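Possible membrane-associated serine protease (Mycobacterium tuberculosis, PDB 3K6Y) is a serine protease, represented by its trypsin-like protease domain, that probably helps the bacterium withstand oxidative stress and acid. Local coordinates at residues A38-S43 and P116-A121; F63-D68 and A222-T227; V83-G88 and P111-P116; T145-R150 and G185-L190. All coordinates share one frame; numbering follows the deposited sequence.

Contact 1: residues A38-S43 and P116-A121; sequences AATEPS and PPLVFA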
loop_
_atom_site.group_PDB
_atom_site.type_symbol
_atom_site.label_atom_id
_atom_site.label_comp_id
_atom_site.label_asym_id
_atom_site.label_seq_id
_atom_site.Cartn_x
_atom_site.Cartn_y
_atom_site.Cartn_z
ATOM N N ALA A 38 -8.931 -20.959 -27.798
ATOM C CA ALA A 38 -9.153 -19.869 -28.729
ATOM C C ALA A 38 -10.392 -19.075 -28.368
ATOM O O ALA A 38 -10.460 -17.853 -28.601
ATOM C CB ALA A 38 -9.313 -20.415 -30.138
ATOM N N ALA A 39 -11.386 -19.779 -27.827
ATOM C CA ALA A 39 -12.638 -19.132 -27.465
ATOM C C ALA A 39 -12.491 -18.243 -26.241
ATOM O O ALA A 39 -13.210 -17.269 -26.094
ATOM C CB ALA A 39 -13.715 -20.141 -27.268
ATOM N N THR A 40 -11.548 -18.580 -25.363
ATOM C CA THR A 40 -11.370 -17.838 -24.124
ATOM C C THR A 40 -10.352 -16.712 -24.268
ATOM O O THR A 40 -10.456 -15.697 -23.578
ATOM C CB THR A 40 -10.935 -18.803 -22.989
ATOM O OG1 THR A 40 -11.878 -19.878 -22.899
ATOM C CG2 THR A 40 -10.898 -18.117 -21.665
ATOM N N GLU A 41 -9.368 -16.906 -25.147
ATOM C CA GLU A 41 -8.283 -15.943 -25.365
ATOM C C GLU A 41 -8.681 -14.462 -25.422
ATOM O O GLU A 41 -8.011 -13.651 -24.792
ATOM C CB GLU A 41 -7.468 -16.319 -26.622
ATOM C CG GLU A 41 -6.390 -15.282 -26.959
ATOM C CD GLU A 41 -5.552 -15.583 -28.175
ATOM O OE1 GLU A 41 -4.592 -14.820 -28.397
ATOM O OE2 GLU A 41 -5.862 -16.552 -28.894
ATOM N N PRO A 42 -9.763 -14.090 -26.142
ATOM C CA PRO A 42 -10.049 -12.652 -26.229
ATOM C C PRO A 42 -10.288 -11.986 -24.876
ATOM O O PRO A 42 -10.054 -10.784 -24.740
ATOM C CB PRO A 42 -11.315 -12.588 -27.099
ATOM C CG PRO A 42 -11.227 -13.847 -27.944
ATOM C CD PRO A 42 -10.698 -14.881 -26.975
ATOM N N SER A 43 -10.766 -12.760 -23.907
ATOM C CA SER A 43 -11.088 -12.222 -22.587
ATOM C C SER A 43 -9.934 -12.300 -21.586
ATOM O O SER A 43 -10.108 -11.935 -20.426
ATOM C CB SER A 43 -12.285 -12.965 -22.030
ATOM O OG SER A 43 -13.385 -12.846 -22.928
ATOM N N PRO A 116 -15.839 -9.921 -23.875
ATOM C CA PRO A 116 -16.860 -10.240 -22.903
ATOM C C PRO A 116 -16.265 -10.867 -21.641
ATOM O O PRO A 116 -15.121 -11.330 -21.640
ATOM C CB PRO A 116 -17.713 -11.280 -23.650
ATOM C CG PRO A 116 -16.696 -12.030 -24.472
ATOM C CD PRO A 116 -15.778 -10.933 -24.954
ATOM N N PRO A 117 -17.054 -10.912 -20.562
ATOM C CA PRO A 117 -16.572 -11.532 -19.348
ATOM C C PRO A 117 -16.532 -13.039 -19.422
ATOM O O PRO A 117 -17.252 -13.673 -20.217
ATOM C CB PRO A 117 -17.601 -11.117 -18.295
ATOM C CG PRO A 117 -18.861 -10.797 -19.058
ATOM C CD PRO A 117 -18.402 -10.323 -20.415
ATOM N N LEU A 118 -15.715 -13.594 -18.541
ATOM C CA LEU A 118 -15.713 -15.020 -18.239
ATOM C C LEU A 118 -16.515 -15.254 -16.981
ATOM O O LEU A 118 -16.600 -14.366 -16.143
ATOM C CB LEU A 118 -14.285 -15.530 -18.022
ATOM C CG LEU A 118 -13.350 -15.274 -19.209
ATOM C CD1 LEU A 118 -11.979 -15.809 -18.886
ATOM C CD2 LEU A 118 -13.873 -15.906 -20.493
ATOM N N VAL A 119 -17.084 -16.447 -16.838
ATOM C CA VAL A 119 -17.868 -16.778 -15.655
ATOM C C VAL A 119 -17.031 -17.645 -14.743
ATOM O O VAL A 119 -16.292 -18.519 -15.222
ATOM C CB VAL A 119 -19.178 -17.542 -16.040
ATOM C CG1 VAL A 119 -20.141 -17.610 -14.864
ATOM C CG2 VAL A 119 -19.863 -16.861 -17.189
ATOM N N PHE A 120 -17.134 -17.385 -13.441
ATOM C CA PHE A 120 -16.544 -18.263 -12.433
ATOM C C PHE A 120 -17.326 -19.558 -12.361
ATOM O O PHE A 120 -18.570 -19.554 -12.350
ATOM C CB PHE A 120 -16.511 -17.580 -11.056
ATOM C CG PHE A 120 -15.457 -16.522 -10.953
ATOM C CD1 PHE A 120 -15.808 -15.172 -10.947
ATOM C CD2 PHE A 120 -14.102 -16.875 -10.875
ATOM C CE1 PHE A 120 -14.850 -14.180 -10.884
ATOM C CE2 PHE A 120 -13.129 -15.878 -10.802
ATOM C CZ PHE A 120 -13.501 -14.537 -10.790
ATOM N N ALA A 121 -16.606 -20.672 -12.335
ATOM C CA ALA A 121 -17.226 -21.993 -12.171
ATOM C C ALA A 121 -17.948 -22.098 -10.839
ATOM O O ALA A 121 -17.430 -21.665 -9.815
ATOM C CB ALA A 121 -16.188 -23.086 -12.283
#

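Contact 2: residues F63-D68 and A222-T227; sequences FVISPD and AKIGAT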
loop_
_atom_site.group_PDB
_atom_site.type_symbol
_atom_site.label_atom_id
_atom_site.label_comp_id
_atom_site.label_asym_id
_atom_site.label_seq_id
_atom_site.Cartn_x
_atom_site.Cartn_y
_atom_site.Cartn_z
ATOM N N PHE A 63 -8.073 -11.056 -16.495
ATOM C CA PHE A 63 -9.171 -11.539 -17.319
ATOM C C PHE A 63 -10.426 -10.732 -17.021
ATOM O O PHE A 63 -10.592 -10.185 -15.926
ATOM C CB PHE A 63 -9.397 -13.064 -17.160
ATOM C CG PHE A 63 -9.662 -13.488 -15.746
ATOM C CD1 PHE A 63 -10.961 -13.716 -15.288
ATOM C CD2 PHE A 63 -8.605 -13.651 -14.844
ATOM C CE1 PHE A 63 -11.198 -14.080 -13.966
ATOM C CE2 PHE A 63 -8.832 -14.009 -13.532
ATOM C CZ PHE A 63 -10.128 -14.237 -13.084
ATOM N N VAL A 64 -11.304 -10.672 -18.015
ATOM C CA VAL A 64 -12.524 -9.892 -17.890
ATOM C C VAL A 64 -13.515 -10.630 -16.989
ATOM O O VAL A 64 -13.869 -11.789 -17.242
ATOM C CB VAL A 64 -13.136 -9.614 -19.264
ATOM C CG1 VAL A 64 -14.356 -8.726 -19.118
ATOM C CG2 VAL A 64 -12.118 -8.965 -20.189
ATOM N N ILE A 65 -13.959 -9.951 -15.929
ATOM C CA ILE A 65 -14.934 -10.540 -14.998
ATOM C C ILE A 65 -16.344 -9.972 -15.152
ATOM O O ILE A 65 -17.304 -10.574 -14.681
ATOM C CB ILE A 65 -14.472 -10.399 -13.535
ATOM C CG1 ILE A 65 -14.068 -8.953 -13.187
ATOM C CG2 ILE A 65 -13.355 -11.402 -13.253
ATOM C CD1 ILE A 65 -13.918 -8.680 -11.698
ATOM N N SER A 66 -16.456 -8.820 -15.793
ATOM C CA SER A 66 -17.746 -8.172 -16.041
ATOM C C SER A 66 -17.383 -7.091 -17.076
ATOM O O SER A 66 -16.220 -6.715 -17.195
ATOM C CB SER A 66 -18.271 -7.581 -14.738
ATOM O OG SER A 66 -19.637 -7.201 -14.839
ATOM N N PRO A 67 -18.359 -6.559 -17.836
ATOM C CA PRO A 67 -17.941 -5.524 -18.806
ATOM C C PRO A 67 -17.088 -4.407 -18.178
ATOM O O PRO A 67 -17.432 -3.895 -17.096
ATOM C CB PRO A 67 -19.281 -5.012 -19.357
ATOM C CG PRO A 67 -20.158 -6.269 -19.283
ATOM C CD PRO A 67 -19.786 -6.920 -17.960
ATOM N N ASP A 68 -15.967 -4.084 -18.818
ATOM C CA ASP A 68 -15.110 -3.004 -18.331
ATOM C C ASP A 68 -14.500 -3.266 -16.957
ATOM O O ASP A 68 -14.065 -2.318 -16.285
ATOM C CB ASP A 68 -15.804 -1.651 -18.392
ATOM C CG ASP A 68 -16.116 -1.208 -19.798
ATOM O OD1 ASP A 68 -15.792 -1.916 -20.764
ATOM O OD2 ASP A 68 -16.655 -0.088 -19.911
ATOM N N ALA A 222 -17.496 -7.920 -4.237
ATOM C CA ALA A 222 -18.295 -6.916 -3.542
ATOM C C ALA A 222 -17.887 -5.486 -3.804
ATOM O O ALA A 222 -18.693 -4.583 -3.603
ATOM C CB ALA A 222 -18.346 -7.178 -2.040
ATOM N N LYS A 223 -16.646 -5.278 -4.276
ATOM C CA LYS A 223 -16.153 -3.945 -4.566
ATOM C C LYS A 223 -16.113 -3.685 -6.051
ATOM O O LYS A 223 -15.541 -2.698 -6.456
ATOM C CB LYS A 223 -14.758 -3.709 -3.972
ATOM C CG LYS A 223 -14.380 -2.231 -3.867
ATOM C CD LYS A 223 -13.318 -1.981 -2.800
ATOM C CE LYS A 223 -12.854 -0.530 -2.856
ATOM N NZ LYS A 223 -11.871 -0.234 -1.755
ATOM N N ILE A 224 -16.766 -4.526 -6.869
ATOM C CA ILE A 224 -16.648 -4.358 -8.327
ATOM C C ILE A 224 -17.270 -3.043 -8.811
ATOM O O ILE A 224 -16.912 -2.532 -9.863
ATOM C CB ILE A 224 -17.238 -5.555 -9.089
ATOM C CG1 ILE A 224 -16.730 -5.585 -10.531
ATOM C CG2 ILE A 224 -18.791 -5.578 -9.010
ATOM C CD1 ILE A 224 -17.153 -6.863 -11.274
ATOM N N GLY A 225 -18.177 -2.469 -8.031
ATOM C CA GLY A 225 -18.823 -1.229 -8.407
ATOM C C GLY A 225 -18.007 0.003 -8.102
ATOM O O GLY A 225 -18.440 1.105 -8.399
ATOM N N ALA A 226 -16.826 -0.176 -7.511
ATOM C CA ALA A 226 -15.951 0.952 -7.247
ATOM C C ALA A 226 -15.474 1.620 -8.534
ATOM O O ALA A 226 -15.315 0.991 -9.590
ATOM C CB ALA A 226 -14.780 0.505 -6.436
ATOM N N THR A 227 -15.272 2.922 -8.426
ATOM C CA THR A 227 -14.855 3.721 -9.549
ATOM C C THR A 227 -13.610 4.568 -9.274
ATOM O O THR A 227 -12.894 4.916 -10.199
ATOM C CB THR A 227 -15.983 4.678 -9.997
ATOM O OG1 THR A 227 -16.467 5.408 -8.867
ATOM C CG2 THR A 227 -17.150 3.911 -10.630
#

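Contact 3: residues V83-G88 and P111-P116; sequences VTVYAG and PHLPPP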
loop_
_atom_site.group_PDB
_atom_site.type_symbol
_atom_site.label_atom_id
_atom_site.label_comp_id
_atom_site.label_asym_id
_atom_site.label_seq_id
_atom_site.Cartn_x
_atom_site.Cartn_y
_atom_site.Cartn_z
ATOM N N VAL A 83 -1.153 1.681 -15.039
ATOM C CA VAL A 83 -1.502 0.315 -15.424
ATOM C C VAL A 83 -2.195 0.368 -16.775
ATOM O O VAL A 83 -3.128 1.146 -16.956
ATOM C CB VAL A 83 -2.424 -0.333 -14.380
ATOM C CG1 VAL A 83 -2.839 -1.750 -14.806
ATOM C CG2 VAL A 83 -1.779 -0.363 -12.996
ATOM N N THR A 84 -1.707 -0.426 -17.721
ATOM C CA THR A 84 -2.320 -0.528 -19.042
ATOM C C THR A 84 -2.759 -1.972 -19.261
ATOM O O THR A 84 -2.040 -2.912 -18.913
ATOM C CB THR A 84 -1.324 -0.118 -20.142
ATOM O OG1 THR A 84 -0.870 1.217 -19.866
ATOM C CG2 THR A 84 -1.981 -0.123 -21.518
ATOM N N VAL A 85 -3.948 -2.130 -19.838
ATOM C CA VAL A 85 -4.472 -3.431 -20.207
ATOM C C VAL A 85 -4.407 -3.555 -21.738
ATOM O O VAL A 85 -4.799 -2.635 -22.447
ATOM C CB VAL A 85 -5.940 -3.543 -19.710
ATOM C CG1 VAL A 85 -6.673 -4.695 -20.380
ATOM C CG2 VAL A 85 -5.953 -3.650 -18.175
ATOM N N TYR A 86 -3.914 -4.689 -22.226
ATOM C CA TYR A 86 -3.858 -4.908 -23.680
ATOM C C TYR A 86 -4.820 -6.008 -24.054
ATOM O O TYR A 86 -4.760 -7.104 -23.494
ATOM C CB TYR A 86 -2.458 -5.304 -24.129
ATOM C CG TYR A 86 -1.462 -4.224 -23.864
ATOM C CD1 TYR A 86 -0.877 -4.106 -22.604
ATOM C CD2 TYR A 86 -1.107 -3.309 -24.851
ATOM C CE1 TYR A 86 0.031 -3.120 -22.318
ATOM C CE2 TYR A 86 -0.163 -2.298 -24.564
ATOM C CZ TYR A 86 0.382 -2.220 -23.286
ATOM O OH TYR A 86 1.311 -1.250 -22.958
ATOM N N ALA A 87 -5.715 -5.698 -24.991
ATOM C CA ALA A 87 -6.633 -6.698 -25.532
ATOM C C ALA A 87 -6.628 -6.533 -27.039
ATOM O O ALA A 87 -6.716 -5.414 -27.531
ATOM C CB ALA A 87 -8.039 -6.488 -24.983
ATOM N N GLY A 88 -6.539 -7.644 -27.764
ATOM C CA GLY A 88 -6.504 -7.590 -29.225
ATOM C C GLY A 88 -5.414 -6.664 -29.747
ATOM O O GLY A 88 -5.631 -5.931 -30.718
ATOM N N PRO A 111 -12.481 1.275 -19.032
ATOM C CA PRO A 111 -13.543 1.764 -19.917
ATOM C C PRO A 111 -13.398 1.323 -21.358
ATOM O O PRO A 111 -12.291 1.332 -21.911
ATOM C CB PRO A 111 -13.405 3.294 -19.820
ATOM C CG PRO A 111 -12.814 3.525 -18.487
ATOM C CD PRO A 111 -11.903 2.360 -18.225
ATOM N N HIS A 112 -14.534 0.932 -21.944
ATOM C CA HIS A 112 -14.639 0.600 -23.371
ATOM C C HIS A 112 -13.790 -0.600 -23.781
ATOM O O HIS A 112 -13.336 -0.705 -24.924
ATOM C CB HIS A 112 -14.347 1.833 -24.237
ATOM C CG HIS A 112 -15.106 3.051 -23.809
ATOM N ND1 HIS A 112 -14.488 4.198 -23.360
ATOM C CD2 HIS A 112 -16.436 3.268 -23.689
ATOM C CE1 HIS A 112 -15.407 5.086 -23.020
ATOM N NE2 HIS A 112 -16.599 4.547 -23.213
ATOM N N LEU A 113 -13.628 -1.556 -22.872
ATOM C CA LEU A 113 -12.862 -2.760 -23.140
ATOM C C LEU A 113 -13.761 -3.724 -23.942
ATOM O O LEU A 113 -14.803 -4.138 -23.454
ATOM C CB LEU A 113 -12.449 -3.379 -21.817
ATOM C CG LEU A 113 -11.648 -4.672 -21.924
ATOM C CD1 LEU A 113 -10.346 -4.460 -22.685
ATOM C CD2 LEU A 113 -11.417 -5.165 -20.514
ATOM N N PRO A 114 -13.377 -4.078 -25.182
ATOM C CA PRO A 114 -14.309 -4.891 -25.987
ATOM C C PRO A 114 -14.677 -6.311 -25.550
ATOM O O PRO A 114 -15.823 -6.686 -25.698
ATOM C CB PRO A 114 -13.667 -4.898 -27.391
ATOM C CG PRO A 114 -12.827 -3.669 -27.403
ATOM C CD PRO A 114 -12.245 -3.599 -25.992
ATOM N N PRO A 115 -13.725 -7.132 -25.072
ATOM C CA PRO A 115 -14.104 -8.533 -24.869
ATOM C C PRO A 115 -15.110 -8.801 -23.757
ATOM O O PRO A 115 -15.193 -8.047 -22.784
ATOM C CB PRO A 115 -12.783 -9.234 -24.578
ATOM C CG PRO A 115 -11.865 -8.169 -24.150
ATOM C CD PRO A 115 -12.283 -6.922 -24.865
ATOM N N PRO A 116 -15.839 -9.921 -23.875
ATOM C CA PRO A 116 -16.860 -10.240 -22.903
ATOM C C PRO A 116 -16.265 -10.867 -21.641
ATOM O O PRO A 116 -15.121 -11.330 -21.640
ATOM C CB PRO A 116 -17.713 -11.280 -23.650
ATOM C CG PRO A 116 -16.696 -12.030 -24.472
ATOM C CD PRO A 116 -15.778 -10.933 -24.954
#

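Contact 4: residues T145-R150 and G185-L190; sequences TPARIR and GPLIDL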
loop_
_atom_site.group_PDB
_atom_site.type_symbol
_atom_site.label_atom_id
_atom_site.label_comp_id
_atom_site.label_asym_id
_atom_site.label_seq_id
_atom_site.Cartn_x
_atom_site.Cartn_y
_atom_site.Cartn_z
ATOM N N THR A 145 -1.084 -23.045 -21.168
ATOM C CA THR A 145 -0.202 -23.992 -20.491
ATOM C C THR A 145 -1.039 -25.138 -19.964
ATOM O O THR A 145 -1.852 -24.952 -19.069
ATOM C CB THR A 145 0.576 -23.282 -19.360
ATOM O OG1 THR A 145 1.381 -22.252 -19.943
ATOM C CG2 THR A 145 1.465 -24.255 -18.592
ATOM N N PRO A 146 -0.849 -26.347 -20.514
ATOM C CA PRO A 146 -1.613 -27.479 -20.003
ATOM C C PRO A 146 -1.375 -27.719 -18.512
ATOM O O PRO A 146 -0.241 -27.547 -18.011
ATOM C CB PRO A 146 -1.096 -28.655 -20.833
ATOM C CG PRO A 146 -0.565 -28.032 -22.085
ATOM C CD PRO A 146 0.009 -26.704 -21.654
ATOM N N ALA A 147 -2.414 -28.121 -17.800
ATOM C CA ALA A 147 -2.318 -28.298 -16.364
ATOM C C ALA A 147 -3.235 -29.411 -15.901
ATOM O O ALA A 147 -4.097 -29.865 -16.645
ATOM C CB ALA A 147 -2.631 -26.975 -15.621
ATOM N N ARG A 148 -3.019 -29.863 -14.673
ATOM C CA ARG A 148 -3.842 -30.876 -14.053
ATOM C C ARG A 148 -4.030 -30.523 -12.592
ATOM O O ARG A 148 -3.062 -30.184 -11.906
ATOM C CB ARG A 148 -3.237 -32.281 -14.231
ATOM C CG ARG A 148 -4.177 -33.380 -13.784
ATOM C CD ARG A 148 -3.660 -34.828 -14.025
ATOM N NE ARG A 148 -3.239 -35.048 -15.409
ATOM C CZ ARG A 148 -4.063 -35.302 -16.428
ATOM N NH1 ARG A 148 -5.379 -35.365 -16.243
ATOM N NH2 ARG A 148 -3.558 -35.475 -17.635
ATOM N N ILE A 149 -5.254 -30.616 -12.097
ATOM C CA ILE A 149 -5.525 -30.328 -10.694
ATOM C C ILE A 149 -4.856 -31.374 -9.811
ATOM O O ILE A 149 -5.000 -32.584 -10.054
ATOM C CB ILE A 149 -7.042 -30.325 -10.372
ATOM C CG1 ILE A 149 -7.788 -29.237 -11.165
ATOM C CG2 ILE A 149 -7.301 -30.170 -8.876
ATOM C CD1 ILE A 149 -7.453 -27.784 -10.734
ATOM N N ARG A 150 -4.143 -30.925 -8.773
ATOM C CA ARG A 150 -3.683 -31.843 -7.722
ATOM C C ARG A 150 -4.688 -31.896 -6.584
ATOM O O ARG A 150 -5.184 -32.969 -6.259
ATOM C CB ARG A 150 -2.304 -31.449 -7.185
ATOM C CG ARG A 150 -1.186 -31.458 -8.190
ATOM C CD ARG A 150 0.102 -31.123 -7.469
ATOM N NE ARG A 150 1.238 -30.955 -8.354
ATOM C CZ ARG A 150 1.982 -31.952 -8.840
ATOM N NH1 ARG A 150 1.667 -33.214 -8.570
ATOM N NH2 ARG A 150 3.022 -31.698 -9.608
ATOM N N GLY A 185 -3.651 -14.571 -14.393
ATOM C CA GLY A 185 -4.448 -15.205 -15.423
ATOM C C GLY A 185 -5.382 -16.232 -14.835
ATOM O O GLY A 185 -5.210 -16.712 -13.706
ATOM N N PRO A 186 -6.379 -16.605 -15.618
ATOM C CA PRO A 186 -7.301 -17.609 -15.141
ATOM C C PRO A 186 -6.787 -19.043 -15.324
ATOM O O PRO A 186 -6.123 -19.345 -16.305
ATOM C CB PRO A 186 -8.531 -17.382 -16.038
ATOM C CG PRO A 186 -7.931 -16.944 -17.341
ATOM C CD PRO A 186 -6.702 -16.152 -16.979
ATOM N N LEU A 187 -7.148 -19.905 -14.382
ATOM C CA LEU A 187 -7.135 -21.343 -14.606
ATOM C C LEU A 187 -8.528 -21.697 -15.075
ATOM O O LEU A 187 -9.507 -21.433 -14.366
ATOM C CB LEU A 187 -6.853 -22.053 -13.293
ATOM C CG LEU A 187 -6.784 -23.581 -13.402
ATOM C CD1 LEU A 187 -5.472 -23.990 -14.090
ATOM C CD2 LEU A 187 -6.898 -24.239 -12.036
ATOM N N ILE A 188 -8.618 -22.239 -16.279
ATOM C CA ILE A 188 -9.941 -22.574 -16.800
ATOM C C ILE A 188 -10.162 -24.064 -16.868
ATOM O O ILE A 188 -9.226 -24.855 -17.012
ATOM C CB ILE A 188 -10.231 -21.939 -18.170
ATOM C CG1 ILE A 188 -9.225 -22.387 -19.229
ATOM C CG2 ILE A 188 -10.299 -20.408 -18.060
ATOM C CD1 ILE A 188 -9.789 -22.369 -20.668
ATOM N N ASP A 189 -11.429 -24.438 -16.750
ATOM C CA ASP A 189 -11.840 -25.813 -17.017
ATOM C C ASP A 189 -12.160 -25.961 -18.502
ATOM O O ASP A 189 -12.085 -25.011 -19.273
ATOM C CB ASP A 189 -12.996 -26.248 -16.103
ATOM C CG ASP A 189 -14.291 -25.482 -16.337
ATOM O OD1 ASP A 189 -15.134 -25.521 -15.409
ATOM O OD2 ASP A 189 -14.507 -24.885 -17.417
ATOM N N LEU A 190 -12.547 -27.167 -18.908
ATOM C CA LEU A 190 -12.745 -27.421 -20.327
ATOM C C LEU A 190 -14.054 -26.844 -20.859
ATOM O O LEU A 190 -14.291 -26.874 -22.066
ATOM C CB LEU A 190 -12.634 -28.917 -20.626
ATOM C CG LEU A 190 -11.228 -29.475 -20.377
ATOM C CD1 LEU A 190 -11.072 -30.860 -20.972
ATOM C CD2 LEU A 190 -10.132 -28.551 -20.916
#

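Contact 1: residues A38-S43 and P116-A121
The flat carbonyl group of Pro116 and its puckered ring both meet the hydroxyl of Ser43. The hydroxyl comes to the oxygen end of the carbonyl: Ser43 OG donates to Pro116 O at 2.6 Å, a short bond with a C=O···O angle of 146°, and it stands 24° out of the carbonyl plane. The same hydroxyl lies over one face of the pyrrolidine ring, toward CD and CG, with Ser43 OG 3.7 Å from Pro116 CD. What puts the hydroxyl there is the first torsion of Ser43, which turns OG to the side of its own backbone N (chi1 -58°).

Next to this polar contact lies an apolar one carried by Leu118. Its CD2 methyl rests on Ser43 CB at 3.7 Å, and its CD1 methyl reaches Thr40 CG2 at 3.8 Å, so the forked end of the leucine touches both residues. The side chains of Thr40 and Leu118 run at about a right angle. Thr40 shows its methyl to the leucine while its OG1 is hydrogen-bonded to Val36 O in the turn before. The 3-10 turn that follows the helix is closed by Ser43 N donating to Thr40 O, a bond between the two residues that contact Leu118.

The contact sets the end of helix 35-40 against the extended loop that leads from strand 105-109 to strand 130-135. Strand 56-66 ties the two together: Val64 makes backbone hydrogen bonds to Ser43 and to Leu118, and Leu118 also packs on Phe63 and on Val194 of strand 194-201.

Contact 2: residues F63-D68 and A222-T227
Ile65 and Ile224 approach from the two segments and pass alongside each other, their chains running in opposite directions. The overlap is confined to their outer ends: the CD1 methyls of Ile65 and Ile224 are 3.7 Å apart, and Ile224 CD1 is 4.2 Å from Ile65 CG1. Ile224 gets its methyl this far by extension, since CG1 lies opposite the backbone N (chi1 -162°) and the second torsion continues straight on. In Ile65, CG1 sits between the backbone N and the carbonyl carbon (chi1 51°), and with an extended second torsion this directs CG1 and CD1 to Ile224.

The same Ile224 methyl has a second neighbour in Ser66, whose CB is 3.7 Å from Ile224 CD1. One methyl thus touches two consecutive residues where the chain turns a corner at Ile65, near the end of strand 56-66. It is the carbon of Ser66 that makes this contact; no hydrogen bond joins the segments. On the other side, Ile224 is presented by a type I turn from Lys223 to Ala226, closed by Ala226 N donating to Lys223 O at 3.0 Å. The carbonyl of Ile224 accepts a hydrogen bond from Arg69 NE, a second tie to this region, and Ile65 also packs on Met71, Phe120 and Leu221.

This is surface packing, distant from the predicted catalytic residues. It lays the chain that follows helix 214-218 over the N-terminal barrel, consistent with the two-barrel chymotrypsin-like fold, in which the C-terminal part of the chain returns to the first barrel.

Contact 3: residues V83-G88 and P111-P116
Ala87, the last residue of strand 82-87, and Pro115, in an irregular run of prolines, come closest in the backbone, with 7.7 Å between their CA atoms, and no hydrogen bond joins the two chains. The contact is made by apolar side chains. Leu113 does most of the work: its CD1 methyl sits 3.8 Å from Ala87 CB and 4.3 Å from Val85 CG1. Val85 and Ala87 are two apart on the strand and both direct their CB to the loop, so the leucine methyl meets the same face of the strand at two points. CG of Leu113 stands opposite its backbone N (chi1 179°), and this extension carries CD1 across although the CB itself does not aim at the strand. Pro115 adds a lighter touch, its ring carbon CG lying 4.3 Å from Ala87 CB.

Strand 82-87 belongs to the first of the two six-stranded antiparallel barrels of the chymotrypsin-like fold, and the loop is the start of the connection that leads from strand 105-109 to the second barrel. The contact therefore lays this linker against strand 82-87 of the first barrel, with Val85 also packed on Val45 and Leu108.

The loop is anchored beside the leucine by Asp68, whose carboxylate accepts two backbone N-H groups: OD1 takes that of Leu113 and OD2 that of His112. Between Val85 and Ala87, Tyr86 turns away from the loop, and its ring makes a cation-pi contact with Lys46 on the neighbouring strand 44-51.

Contact 4: residues T145-R150 and G185-L190
Leu187 meets Ile149 because of how both side chains are folded at their torsions. In Leu187 the CG lies opposite the backbone N (chi1 -179°), which carries the forked end well out from strand 186-188. In Ile149 the first torsion puts CG1 beside the backbone N and the second (chi2 -69°) bends the chain again, so that CD1 swings over to the leucine. The result is a methyl-to-methyl contact, Ile149 CD1 to Leu187 CD2 at 3.8 Å, between side chains that lie at a slant to each other. The other branch of the leucine has its own neighbour: Leu187 CD1 is 4.4 Å from Ala147 CB, a looser approach in which the CB of Ala147 points toward the segment of Leu187. Leu187 thus touches residues two apart on strand 143-157, one branch to each.

The strands are not paired with each other. Ala147 and Leu187, their nearest CA atoms, are 8.6 Å apart, and no hydrogen bond crosses. Both strands belong to the second antiparallel barrel of the chymotrypsin-like fold, and the three side chains are buried. Leu187 packs further on Val131, Val133 and Leu195, while Ala147 and Ile149 also rest on Ile174.

Arg148, between the two apolar residues, turns away from Leu187 and forms a salt bridge through NH1 with Asp130 OD1. Upstream of Leu187 the chain passes through Gly185 and Pro186, which close the GDSGGP signature containing the predicted nucleophile Ser183; the side chains of Leu187 and Ser183 are about 12 Å apart.

How the contacts relate
Contacts 1, 2 and 3 cluster around the first barrel, with centres 12 to 14 Å from one another, and contacts 1 and 3 share Pro116. Segment 63-68 joins them: Val64 links contact 2 to contact 1, and Asp68 links it to contact 3, with Asp68 OD1 3.0 Å from Leu113 N and Asp68 OD2 3.1 Å from His112 N. Contact 4 belongs to the second barrel, its centre about 23 Å from those of contacts 2 and 3 but about 13 Å from that of contact 1, which lies between. It still meets contact 2 where the barrels adjoin, Phe63 CD2 being 3.8 Å from Pro186 N. Contact 4 is nearest the predicted catalytic serine in sequence; the other three lie away from the predicted triad of His75, Asp104 and Ser183.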